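Local coordinates for protein 2,3-dehydroadipyl-CoA hydratase (PDB 4FZW) that catalyses the reversible hydration of 2,3-dehydroadipyl-CoA to 3-hydroxyadipyl-CoA in the bacterial degradation of phenylacetate, at residues B[41-47]-B[90-96]; B[62-66]-B[108-114]; B[50-54]-B[194-198]; B[36-40]-B[87-91]. The contacts are given in a common frame with arbitrary orientation. Residues are numbered along the deposited sequence.

Contact 1: residues B[41-47]-B[90-96]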
loop_
_atom_site.group_PDB
_atom_site.type_symbol
_atom_site.label_atom_id
_atom_site.label_comp_id
_atom_site.label_asym_id
_atom_site.label_seq_id
_atom_site.Cartn_x
_atom_site.Cartn_y
_atom_site.Cartn_z
ATOM N N LEU B 41 20.766 -20.314 -9.981
ATOM C CA LEU B 41 19.394 -19.913 -10.292
ATOM C C LEU B 41 19.300 -18.860 -11.388
ATOM O O LEU B 41 18.389 -18.902 -12.214
ATOM C CB LEU B 41 18.696 -19.385 -9.043
ATOM C CG LEU B 41 18.484 -20.366 -7.907
ATOM C CD1 LEU B 41 17.874 -19.628 -6.731
ATOM C CD2 LEU B 41 17.611 -21.555 -8.367
ATOM N N GLU B 42 20.217 -17.896 -11.389
ATOM C CA GLU B 42 20.237 -16.933 -12.484
ATOM C C GLU B 42 20.502 -17.659 -13.806
ATOM O O GLU B 42 19.736 -17.505 -14.761
ATOM C CB GLU B 42 21.168 -15.745 -12.198
ATOM C CG GLU B 42 20.540 -14.802 -11.133
ATOM C CD GLU B 42 21.369 -13.584 -10.771
ATOM O OE1 GLU B 42 22.553 -13.495 -11.168
ATOM O OE2 GLU B 42 20.822 -12.717 -10.061
ATOM N N ALA B 43 21.519 -18.517 -13.845
ATOM C CA ALA B 43 21.774 -19.308 -15.054
ATOM C C ALA B 43 20.551 -20.122 -15.478
ATOM O O ALA B 43 20.216 -20.169 -16.655
ATOM C CB ALA B 43 22.994 -20.197 -14.889
ATOM N N ALA B 44 19.880 -20.744 -14.510
ATOM C CA ALA B 44 18.627 -21.473 -14.749
ATOM C C ALA B 44 17.462 -20.590 -15.221
ATOM O O ALA B 44 16.587 -21.034 -15.966
ATOM C CB ALA B 44 18.225 -22.231 -13.490
ATOM N N ALA B 45 17.451 -19.338 -14.772
ATOM C CA ALA B 45 16.396 -18.399 -15.152
ATOM C C ALA B 45 16.237 -18.302 -16.672
ATOM O O ALA B 45 15.131 -18.122 -17.183
ATOM C CB ALA B 45 16.664 -17.027 -14.555
ATOM N N THR B 46 17.344 -18.462 -17.392
ATOM C CA THR B 46 17.348 -18.238 -18.838
ATOM C C THR B 46 17.549 -19.518 -19.628
ATOM O O THR B 46 17.438 -19.517 -20.849
ATOM C CB THR B 46 18.401 -17.183 -19.270
ATOM O OG1 THR B 46 19.722 -17.683 -19.034
ATOM C CG2 THR B 46 18.214 -15.922 -18.463
ATOM N N ASP B 47 17.846 -20.612 -18.942
ATOM C CA ASP B 47 17.921 -21.902 -19.620
ATOM C C ASP B 47 16.521 -22.419 -19.936
ATOM O O ASP B 47 15.797 -22.806 -19.036
ATOM C CB ASP B 47 18.683 -22.922 -18.775
ATOM C CG ASP B 47 18.751 -24.285 -19.441
ATOM O OD1 ASP B 47 18.046 -24.478 -20.453
ATOM O OD2 ASP B 47 19.490 -25.172 -18.955
ATOM N N ARG B 90 18.375 -11.192 -5.290
ATOM C CA ARG B 90 18.559 -11.877 -6.565
ATOM C C ARG B 90 17.982 -13.290 -6.524
ATOM O O ARG B 90 17.472 -13.765 -7.532
ATOM C CB ARG B 90 20.025 -11.881 -7.011
ATOM C CG ARG B 90 20.496 -10.531 -7.537
ATOM C CD ARG B 90 21.994 -10.387 -7.434
ATOM N NE ARG B 90 22.677 -11.152 -8.469
ATOM C CZ ARG B 90 23.973 -11.045 -8.729
ATOM N NH1 ARG B 90 24.716 -10.192 -8.031
ATOM N NH2 ARG B 90 24.514 -11.789 -9.681
ATOM N N LEU B 91 18.060 -13.952 -5.367
ATOM C CA LEU B 91 17.422 -15.280 -5.181
ATOM C C LEU B 91 15.919 -15.197 -5.395
ATOM O O LEU B 91 15.342 -15.994 -6.134
ATOM C CB LEU B 91 17.670 -15.862 -3.781
ATOM C CG LEU B 91 19.070 -16.219 -3.293
ATOM C CD1 LEU B 91 18.982 -16.710 -1.858
ATOM C CD2 LEU B 91 19.708 -17.261 -4.193
ATOM N N GLN B 92 15.305 -14.217 -4.732
ATOM C CA GLN B 92 13.874 -13.986 -4.809
ATOM C C GLN B 92 13.399 -13.572 -6.197
ATOM O O GLN B 92 12.229 -13.694 -6.509
ATOM C CB GLN B 92 13.461 -12.911 -3.804
ATOM C CG GLN B 92 12.177 -12.203 -4.201
ATOM C CD GLN B 92 11.682 -11.272 -3.141
ATOM O OE1 GLN B 92 10.856 -11.659 -2.296
ATOM N NE2 GLN B 92 12.173 -10.021 -3.170
ATOM N N ALA B 93 14.307 -13.078 -7.029
ATOM C CA ALA B 93 13.939 -12.608 -8.354
ATOM C C ALA B 93 13.932 -13.763 -9.348
ATOM O O ALA B 93 13.511 -13.617 -10.497
ATOM C CB ALA B 93 14.887 -11.486 -8.805
ATOM N N PHE B 94 14.389 -14.925 -8.899
ATOM C CA PHE B 94 14.300 -16.114 -9.725
ATOM C C PHE B 94 12.851 -16.242 -10.187
ATOM O O PHE B 94 11.932 -16.228 -9.377
ATOM C CB PHE B 94 14.760 -17.352 -8.950
ATOM C CG PHE B 94 14.639 -18.644 -9.728
ATOM C CD1 PHE B 94 15.463 -18.902 -10.812
ATOM C CD2 PHE B 94 13.710 -19.601 -9.370
ATOM C CE1 PHE B 94 15.360 -20.089 -11.531
ATOM C CE2 PHE B 94 13.601 -20.801 -10.089
ATOM C CZ PHE B 94 14.433 -21.042 -11.169
ATOM N N ASN B 95 12.651 -16.352 -11.495
ATOM C CA ASN B 95 11.324 -16.202 -12.082
ATOM C C ASN B 95 10.580 -17.532 -12.278
ATOM O O ASN B 95 9.420 -17.542 -12.687
ATOM C CB ASN B 95 11.436 -15.441 -13.412
ATOM C CG ASN B 95 12.188 -16.240 -14.491
ATOM O OD1 ASN B 95 12.960 -17.146 -14.194
ATOM N ND2 ASN B 95 11.959 -15.895 -15.743
ATOM N N LYS B 96 11.255 -18.649 -11.997
ATOM C CA LYS B 96 10.640 -19.973 -12.135
ATOM C C LYS B 96 10.276 -20.609 -10.792
ATOM O O LYS B 96 10.823 -20.240 -9.753
ATOM C CB LYS B 96 11.535 -20.909 -12.947
ATOM C CG LYS B 96 11.768 -20.437 -14.377
ATOM C CD LYS B 96 12.772 -21.327 -15.099
ATOM C CE LYS B 96 13.242 -20.652 -16.386
ATOM N NZ LYS B 96 14.117 -21.535 -17.218
HETATM O O HOH W 1 18.365 -12.776 -10.323
HETATM O O HOH W 2 14.100 -19.614 -19.547
#
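The C-terminal part of helix 31-46 lies beside the chain as it leaves helix 84-92, and the backbones come closest at Ala45 and Phe94, whose CA atoms are 6.3 Å apart. Phe94 fills the space between them. Leu41 CD2 sits 4.1 Å from the centroid of the Phe94 ring and almost on the ring normal, a CH-pi contact, while Leu41 CB lies 3.7 Å from Phe94 CD1 and Ala44 CB 4.1 Å from Phe94 CE1. Polar links flank this apolar centre. Arg90 and Glu42 form a two-pronged salt bridge, with Arg90 NE 2.9 Å from Glu42 OE2 and Arg90 NH2 3.0 Å from Glu42 OE1; a water joins Glu42 OE2 to Arg90 O. Lys96 extends to donate from NZ to Ala44 O at 2.8 Å, and NZ bonds Ile50 O as well. The lysine spends its charge on backbone carbonyls and the arginine on a carboxylate, so a buried apolar cluster round Phe94 is closed by polar bonds that link helix 31-46 to helix 84-92 and the chain leaving it.

Contact 2: residues B[62-66]-B[108-114]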
loop_
_atom_site.group_PDB
_atom_site.type_symbol
_atom_site.label_atom_id
_atom_site.label_comp_id
_atom_site.label_asym_id
_atom_site.label_seq_id
_atom_site.Cartn_x
_atom_site.Cartn_y
_atom_site.Cartn_z
ATOM N N PHE B 62 19.070 -29.098 6.440
ATOM C CA PHE B 62 18.742 -28.376 5.222
ATOM C C PHE B 62 19.785 -27.272 5.165
ATOM O O PHE B 62 20.655 -27.262 4.302
ATOM C CB PHE B 62 17.322 -27.789 5.300
ATOM C CG PHE B 62 16.935 -26.958 4.095
ATOM C CD1 PHE B 62 16.607 -27.566 2.888
ATOM C CD2 PHE B 62 16.907 -25.565 4.169
ATOM C CE1 PHE B 62 16.262 -26.798 1.771
ATOM C CE2 PHE B 62 16.560 -24.792 3.059
ATOM C CZ PHE B 62 16.233 -25.407 1.863
ATOM N N ALA B 63 19.702 -26.366 6.129
ATOM C CA ALA B 63 20.749 -25.398 6.390
ATOM C C ALA B 63 20.568 -24.906 7.820
ATOM O O ALA B 63 19.513 -24.390 8.187
ATOM C CB ALA B 63 20.693 -24.243 5.409
ATOM N N ALA B 64 21.591 -25.109 8.638
ATOM C CA ALA B 64 21.550 -24.681 10.021
ATOM C C ALA B 64 22.203 -23.311 10.186
ATOM O O ALA B 64 23.312 -23.193 10.710
ATOM C CB ALA B 64 22.230 -25.708 10.900
ATOM N N GLY B 65 21.511 -22.274 9.730
ATOM C CA GLY B 65 21.994 -20.911 9.886
ATOM C C GLY B 65 22.952 -20.437 8.803
ATOM O O GLY B 65 22.867 -20.846 7.639
ATOM N N ALA B 66 23.857 -19.545 9.199
ATOM C CA ALA B 66 24.889 -19.019 8.309
ATOM C C ALA B 66 26.231 -19.021 9.026
ATOM O O ALA B 66 26.299 -19.227 10.242
ATOM C CB ALA B 66 24.537 -17.617 7.870
ATOM N N GLY B 108 17.481 -20.313 11.203
ATOM C CA GLY B 108 18.013 -19.019 10.768
ATOM C C GLY B 108 17.941 -18.814 9.258
ATOM O O GLY B 108 16.856 -18.856 8.676
ATOM N N ALA B 109 19.090 -18.632 8.616
ATOM C CA ALA B 109 19.126 -18.411 7.170
ATOM C C ALA B 109 18.494 -19.592 6.428
ATOM O O ALA B 109 17.912 -19.425 5.329
ATOM C CB ALA B 109 20.549 -18.201 6.707
ATOM N N GLY B 110 18.632 -20.782 7.025
ATOM C CA GLY B 110 18.023 -21.972 6.482
ATOM C C GLY B 110 16.500 -21.876 6.441
ATOM O O GLY B 110 15.874 -22.219 5.432
ATOM N N CYS B 111 15.891 -21.426 7.533
ATOM C CA CYS B 111 14.458 -21.231 7.516
ATOM C C CYS B 111 14.130 -20.143 6.511
ATOM O O CYS B 111 13.226 -20.317 5.695
ATOM C CB CYS B 111 13.939 -20.849 8.890
ATOM S SG CYS B 111 12.150 -20.668 8.948
ATOM N N GLU B 112 14.875 -19.031 6.572
ATOM C CA GLU B 112 14.689 -17.891 5.661
ATOM C C GLU B 112 14.785 -18.289 4.209
ATOM O O GLU B 112 13.970 -17.862 3.406
ATOM C CB GLU B 112 15.657 -16.741 5.985
ATOM C CG GLU B 112 15.216 -16.014 7.228
ATOM C CD GLU B 112 16.245 -15.095 7.785
ATOM O OE1 GLU B 112 17.457 -15.361 7.620
ATOM O OE2 GLU B 112 15.826 -14.093 8.406
ATOM N N LEU B 113 15.766 -19.128 3.885
ATOM C CA LEU B 113 15.871 -19.702 2.543
ATOM C C LEU B 113 14.574 -20.393 2.151
ATOM O O LEU B 113 13.987 -20.077 1.128
ATOM C CB LEU B 113 17.048 -20.674 2.457
ATOM C CG LEU B 113 17.311 -21.352 1.105
ATOM C CD1 LEU B 113 17.534 -20.274 -0.002
ATOM C CD2 LEU B 113 18.491 -22.341 1.160
ATOM N N ALA B 114 14.114 -21.320 2.987
ATOM C CA ALA B 114 12.895 -22.090 2.706
ATOM C C ALA B 114 11.638 -21.208 2.536
ATOM O O ALA B 114 10.876 -21.368 1.584
ATOM C CB ALA B 114 12.696 -23.153 3.775
#
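This is a close contact, backbone against backbone at its glycine end and side-chain packing at Phe62, between the edge strand 63-64 with its following turn and the N-terminal end of helix 109-116, a part of the crotonase fold that in relatives forms the oxyanion hole. Gly108 occupies the N-cap position, and CA atoms approach to 4.4 Å at Ala63 and Gly110 and to 4.5 Å at Gly65 and Gly108. Such proximity depends on glycine: a CB on Gly110 would collide with Ala63 O, whereas Gly110 CA makes a CA-H...O contact with Ala63 O at 3.3 Å. Gly65, at positive phi, has backbone angles that would jam a CB against the preceding carbonyl. One turn on along the helix, Leu113 CD2 packs 3.7 Å and Ala114 CB 4.3 Å from Phe62 CE2. Ala66 N and Ala109 N lie 4.9 Å apart, consistent with the pair of amides that hold the thioester oxygen in this family, and a glycerol, probably from the crystallisation liquor, rests near Ala66 and bonds weakly to Glu112. Strand 63-64 pairs with strand 105-107 through Ala63 and Leu107, while helix 84-92 covers the site through Arg84 on Ala66 and Trp88 on Ala109.

Contact 3: residues B[50-54]-B[194-198]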
loop_
_atom_site.group_PDB
_atom_site.type_symbol
_atom_site.label_atom_id
_atom_site.label_comp_id
_atom_site.label_asym_id
_atom_site.label_seq_id
_atom_site.Cartn_x
_atom_site.Cartn_y
_atom_site.Cartn_z
ATOM N N ILE B 50 15.011 -25.631 -18.571
ATOM C CA ILE B 50 14.587 -25.716 -17.171
ATOM C C ILE B 50 13.247 -25.020 -16.907
ATOM O O ILE B 50 12.982 -23.925 -17.426
ATOM C CB ILE B 50 15.634 -25.142 -16.209
ATOM C CG1 ILE B 50 16.975 -25.849 -16.403
ATOM C CG2 ILE B 50 15.126 -25.241 -14.778
ATOM C CD1 ILE B 50 18.089 -25.326 -15.537
ATOM N N SER B 51 12.415 -25.669 -16.094
ATOM C CA SER B 51 11.069 -25.188 -15.764
ATOM C C SER B 51 10.856 -25.019 -14.251
ATOM O O SER B 51 10.137 -24.122 -13.814
ATOM C CB SER B 51 10.009 -26.125 -16.333
ATOM O OG SER B 51 10.042 -26.118 -17.746
ATOM N N VAL B 52 11.494 -25.878 -13.459
ATOM C CA VAL B 52 11.393 -25.841 -11.996
ATOM C C VAL B 52 12.763 -26.101 -11.357
ATOM O O VAL B 52 13.609 -26.810 -11.925
ATOM C CB VAL B 52 10.409 -26.918 -11.460
ATOM C CG1 VAL B 52 10.249 -26.785 -9.950
ATOM C CG2 VAL B 52 9.046 -26.823 -12.166
ATOM N N CYS B 53 12.972 -25.527 -10.176
ATOM C CA CYS B 53 14.114 -25.885 -9.352
ATOM C C CYS B 53 13.623 -26.548 -8.040
ATOM O O CYS B 53 12.476 -26.342 -7.610
ATOM C CB CYS B 53 15.001 -24.664 -9.095
ATOM S SG CYS B 53 16.544 -24.945 -8.178
ATOM N N VAL B 54 14.483 -27.382 -7.455
ATOM C CA VAL B 54 14.258 -27.961 -6.146
ATOM C C VAL B 54 15.532 -27.648 -5.377
ATOM O O VAL B 54 16.635 -27.779 -5.931
ATOM C CB VAL B 54 14.071 -29.506 -6.217
ATOM C CG1 VAL B 54 14.145 -30.149 -4.834
ATOM C CG2 VAL B 54 12.780 -29.861 -6.915
ATOM N N ALA B 194 7.879 -31.262 -8.577
ATOM C CA ALA B 194 8.457 -30.346 -9.569
ATOM C C ALA B 194 8.239 -30.917 -10.951
ATOM O O ALA B 194 8.063 -30.180 -11.891
ATOM C CB ALA B 194 9.934 -30.133 -9.323
ATOM N N SER B 195 8.249 -32.244 -11.064
ATOM C CA SER B 195 8.075 -32.894 -12.358
ATOM C C SER B 195 6.674 -32.673 -12.872
ATOM O O SER B 195 6.468 -32.483 -14.069
ATOM C CB SER B 195 8.391 -34.383 -12.264
ATOM O OG SER B 195 9.781 -34.535 -12.080
ATOM N N LYS B 196 5.717 -32.708 -11.952
ATOM C CA LYS B 196 4.338 -32.398 -12.262
ATOM C C LYS B 196 4.189 -30.922 -12.672
ATOM O O LYS B 196 3.491 -30.597 -13.632
ATOM C CB LYS B 196 3.459 -32.718 -11.051
ATOM C CG LYS B 196 2.098 -32.061 -11.110
ATOM C CD LYS B 196 0.992 -33.062 -10.865
ATOM C CE LYS B 196 1.034 -33.571 -9.451
ATOM N NZ LYS B 196 -0.094 -34.509 -9.194
ATOM N N MET B 197 4.853 -30.025 -11.958
ATOM C CA MET B 197 4.792 -28.624 -12.361
ATOM C C MET B 197 5.452 -28.433 -13.735
ATOM O O MET B 197 4.805 -27.940 -14.657
ATOM C CB MET B 197 5.339 -27.691 -11.274
ATOM C CG MET B 197 4.474 -27.709 -10.009
ATOM S SD MET B 197 5.201 -26.697 -8.728
ATOM C CE MET B 197 6.822 -26.500 -9.450
ATOM N N ALA B 198 6.694 -28.902 -13.874
ATOM C CA ALA B 198 7.464 -28.858 -15.122
ATOM C C ALA B 198 6.747 -29.442 -16.347
ATOM O O ALA B 198 7.247 -29.386 -17.472
ATOM C CB ALA B 198 8.791 -29.578 -14.919
HETATM O O HOH W 3 7.703 -26.765 -18.785
#
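Val52 dominates this apolar contact, in which the start of strand 52-56 receives the C-terminal end of helix 186-197. Its t rotamer offers both methyls to the helix: Val52 CG1 lies 3.4 Å from Ala194 CB and 3.5 Å from Met197 CE, while Val52 CG2 is 3.9 Å from Ala198 CB. Val54, also t and two residues on along the same face of the strand, extends the patch with its CG2 methyl, 3.7 Å from Ala194 CB. The small Ala194 therefore serves both valines and lets the helix settle closely on the strand. Met197 starts sideways to the strand, but its m and t torsions are followed by a nearly eclipsed chi3 of -14°, which folds the terminal CE back toward Val52. At the other end the backbones converge, Ser51 CA being 5.2 Å from Ala198 CA, and Ser51 CB touches Ala198 CB at 3.9 Å. With chi1 in m, Ser51 OG bonds Arg14 and also gives a hydrogen bond to a water that in turn reaches Ala198 O. Strand 52-56 runs between strands 15-20 and 98-102: Val15 touches Ala194 and Ala198, and Ile99 packs against Val52, Ala194 and Met197, so helix 186-197 spans three strands. On the other face of the sheet Cys53 meets Leu41 of helix 31-46, while Met197 also touches Ser162 of the third subunit, another copy of this protein.

Contact 4: residues B[36-40]-B[87-91]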
loop_
_atom_site.group_PDB
_atom_site.type_symbol
_atom_site.label_atom_id
_atom_site.label_comp_id
_atom_site.label_asym_id
_atom_site.label_seq_id
_atom_site.Cartn_x
_atom_site.Cartn_y
_atom_site.Cartn_z
ATOM N N GLN B 36 27.133 -18.770 -4.995
ATOM C CA GLN B 36 27.002 -19.906 -5.901
ATOM C C GLN B 36 25.538 -20.161 -6.257
ATOM O O GLN B 36 25.187 -20.218 -7.440
ATOM C CB GLN B 36 27.624 -21.168 -5.275
ATOM C CG GLN B 36 27.774 -22.336 -6.233
ATOM C CD GLN B 36 28.597 -21.968 -7.458
ATOM O OE1 GLN B 36 29.735 -21.524 -7.344
ATOM N NE2 GLN B 36 28.024 -22.157 -8.634
ATOM N N LEU B 37 24.708 -20.324 -5.222
ATOM C CA LEU B 37 23.263 -20.489 -5.357
ATOM C C LEU B 37 22.642 -19.428 -6.268
ATOM O O LEU B 37 21.845 -19.745 -7.160
ATOM C CB LEU B 37 22.606 -20.446 -3.973
ATOM C CG LEU B 37 21.124 -20.794 -3.843
ATOM C CD1 LEU B 37 20.920 -22.257 -4.140
ATOM C CD2 LEU B 37 20.611 -20.451 -2.454
ATOM N N VAL B 38 23.004 -18.166 -6.048
ATOM C CA VAL B 38 22.528 -17.101 -6.916
ATOM C C VAL B 38 22.926 -17.330 -8.376
ATOM O O VAL B 38 22.138 -17.076 -9.289
ATOM C CB VAL B 38 23.047 -15.699 -6.469
ATOM C CG1 VAL B 38 22.892 -14.670 -7.585
ATOM C CG2 VAL B 38 22.348 -15.245 -5.198
ATOM N N ASN B 39 24.146 -17.791 -8.611
ATOM C CA ASN B 39 24.596 -17.926 -9.996
ATOM C C ASN B 39 23.884 -19.068 -10.685
ATOM O O ASN B 39 23.532 -18.960 -11.859
ATOM C CB ASN B 39 26.127 -18.055 -10.119
ATOM C CG ASN B 39 26.852 -16.790 -9.692
ATOM O OD1 ASN B 39 26.321 -15.691 -9.816
ATOM N ND2 ASN B 39 28.061 -16.943 -9.171
ATOM N N GLU B 40 23.664 -20.148 -9.936
ATOM C CA GLU B 40 22.947 -21.318 -10.431
ATOM C C GLU B 40 21.520 -20.954 -10.873
ATOM O O GLU B 40 21.111 -21.244 -12.006
ATOM C CB GLU B 40 22.901 -22.415 -9.355
ATOM C CG GLU B 40 24.239 -23.069 -8.988
ATOM C CD GLU B 40 24.899 -23.768 -10.157
ATOM O OE1 GLU B 40 24.239 -24.003 -11.199
ATOM O OE2 GLU B 40 26.099 -24.077 -10.025
ATOM N N LEU B 87 22.167 -10.397 -2.743
ATOM C CA LEU B 87 22.127 -11.812 -3.153
ATOM C C LEU B 87 20.769 -12.419 -2.811
ATOM O O LEU B 87 20.154 -13.105 -3.632
ATOM C CB LEU B 87 23.239 -12.609 -2.488
ATOM C CG LEU B 87 24.672 -12.119 -2.677
ATOM C CD1 LEU B 87 25.648 -13.127 -2.072
ATOM C CD2 LEU B 87 24.956 -11.890 -4.158
ATOM N N TRP B 88 20.291 -12.138 -1.601
ATOM C CA TRP B 88 18.932 -12.523 -1.206
ATOM C C TRP B 88 17.869 -11.996 -2.186
ATOM O O TRP B 88 16.959 -12.736 -2.557
ATOM C CB TRP B 88 18.637 -12.093 0.245
ATOM C CG TRP B 88 19.372 -12.947 1.268
ATOM C CD1 TRP B 88 20.572 -12.672 1.863
ATOM C CD2 TRP B 88 18.955 -14.225 1.786
ATOM N NE1 TRP B 88 20.922 -13.688 2.723
ATOM C CE2 TRP B 88 19.948 -14.652 2.694
ATOM C CE3 TRP B 88 17.834 -15.044 1.568
ATOM C CZ2 TRP B 88 19.857 -15.870 3.388
ATOM C CZ3 TRP B 88 17.746 -16.255 2.262
ATOM C CH2 TRP B 88 18.753 -16.650 3.160
ATOM N N ALA B 89 17.987 -10.740 -2.628
ATOM C CA ALA B 89 16.997 -10.186 -3.566
ATOM C C ALA B 89 17.159 -10.791 -4.944
ATOM O O ALA B 89 16.195 -10.899 -5.692
ATOM C CB ALA B 89 17.062 -8.654 -3.649
ATOM N N ARG B 90 18.375 -11.192 -5.290
ATOM C CA ARG B 90 18.559 -11.877 -6.565
ATOM C C ARG B 90 17.982 -13.290 -6.524
ATOM O O ARG B 90 17.472 -13.765 -7.532
ATOM C CB ARG B 90 20.025 -11.881 -7.011
ATOM C CG ARG B 90 20.496 -10.531 -7.537
ATOM C CD ARG B 90 21.994 -10.387 -7.434
ATOM N NE ARG B 90 22.677 -11.152 -8.469
ATOM C CZ ARG B 90 23.973 -11.045 -8.729
ATOM N NH1 ARG B 90 24.716 -10.192 -8.031
ATOM N NH2 ARG B 90 24.514 -11.789 -9.681
ATOM N N LEU B 91 18.060 -13.952 -5.367
ATOM C CA LEU B 91 17.422 -15.280 -5.181
ATOM C C LEU B 91 15.919 -15.197 -5.395
ATOM O O LEU B 91 15.342 -15.994 -6.134
ATOM C CB LEU B 91 17.670 -15.862 -3.781
ATOM C CG LEU B 91 19.070 -16.219 -3.293
ATOM C CD1 LEU B 91 18.982 -16.710 -1.858
ATOM C CD2 LEU B 91 19.708 -17.261 -4.193
#
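Val38 contributes most to this helix pair, with 98 Å² of its surface covered, followed by Leu91 with 60 Å² and Arg90 with 37 Å². The short segments of helices 31-46 and 84-92 run in roughly the same direction, at 31° and with axes 9.4 Å apart, and Val38 lies in the gap between them. Val38 CG2 reaches Leu87 O at 3.4 Å, Leu87 CB at 3.9 Å and Leu91 CD2 at 3.5 Å, so it sits against a full turn of the partner helix. Leu91 CD2 also meets Leu37 CD2 at 3.7 Å, which joins two neighbouring residues of helix 31-46 to one leucine. Toward the outside, Arg90 lays its side chain along the valine, with NE 3.6 Å from Val38 CG1, while its guanidinium is held in a salt bridge by Glu42 one turn further along helix 31-46. Across these two segments the adhesion is thus apolar, set by the fit of branched side chains, with the arginine covering the valine at the edge of the interface.

Overall arrangement
Contacts 4 and 1, with centres about 8 Å apart, are successive parts of one interface between helices 31-46 and 84-92 and share Arg90 and Leu91. Contacts 3 and 1 have centres about 13 Å apart and join where Lys96 NZ meets Ile50 O and Leu41 meets Cys53 of the sheet. The centres of contacts 2 and 4 are about 14 Å apart, bridged by Trp88 and Leu37; contact 3 is about 22 Å from contact 2 between centres, across the centre of the chain. In sequence, contact 2 is nested inside the loop closed by contact 3, whereas contacts 1 and 4 cross both. The touches link the helix pair to the sheet on one side and to the probable oxyanion-hole region on the other.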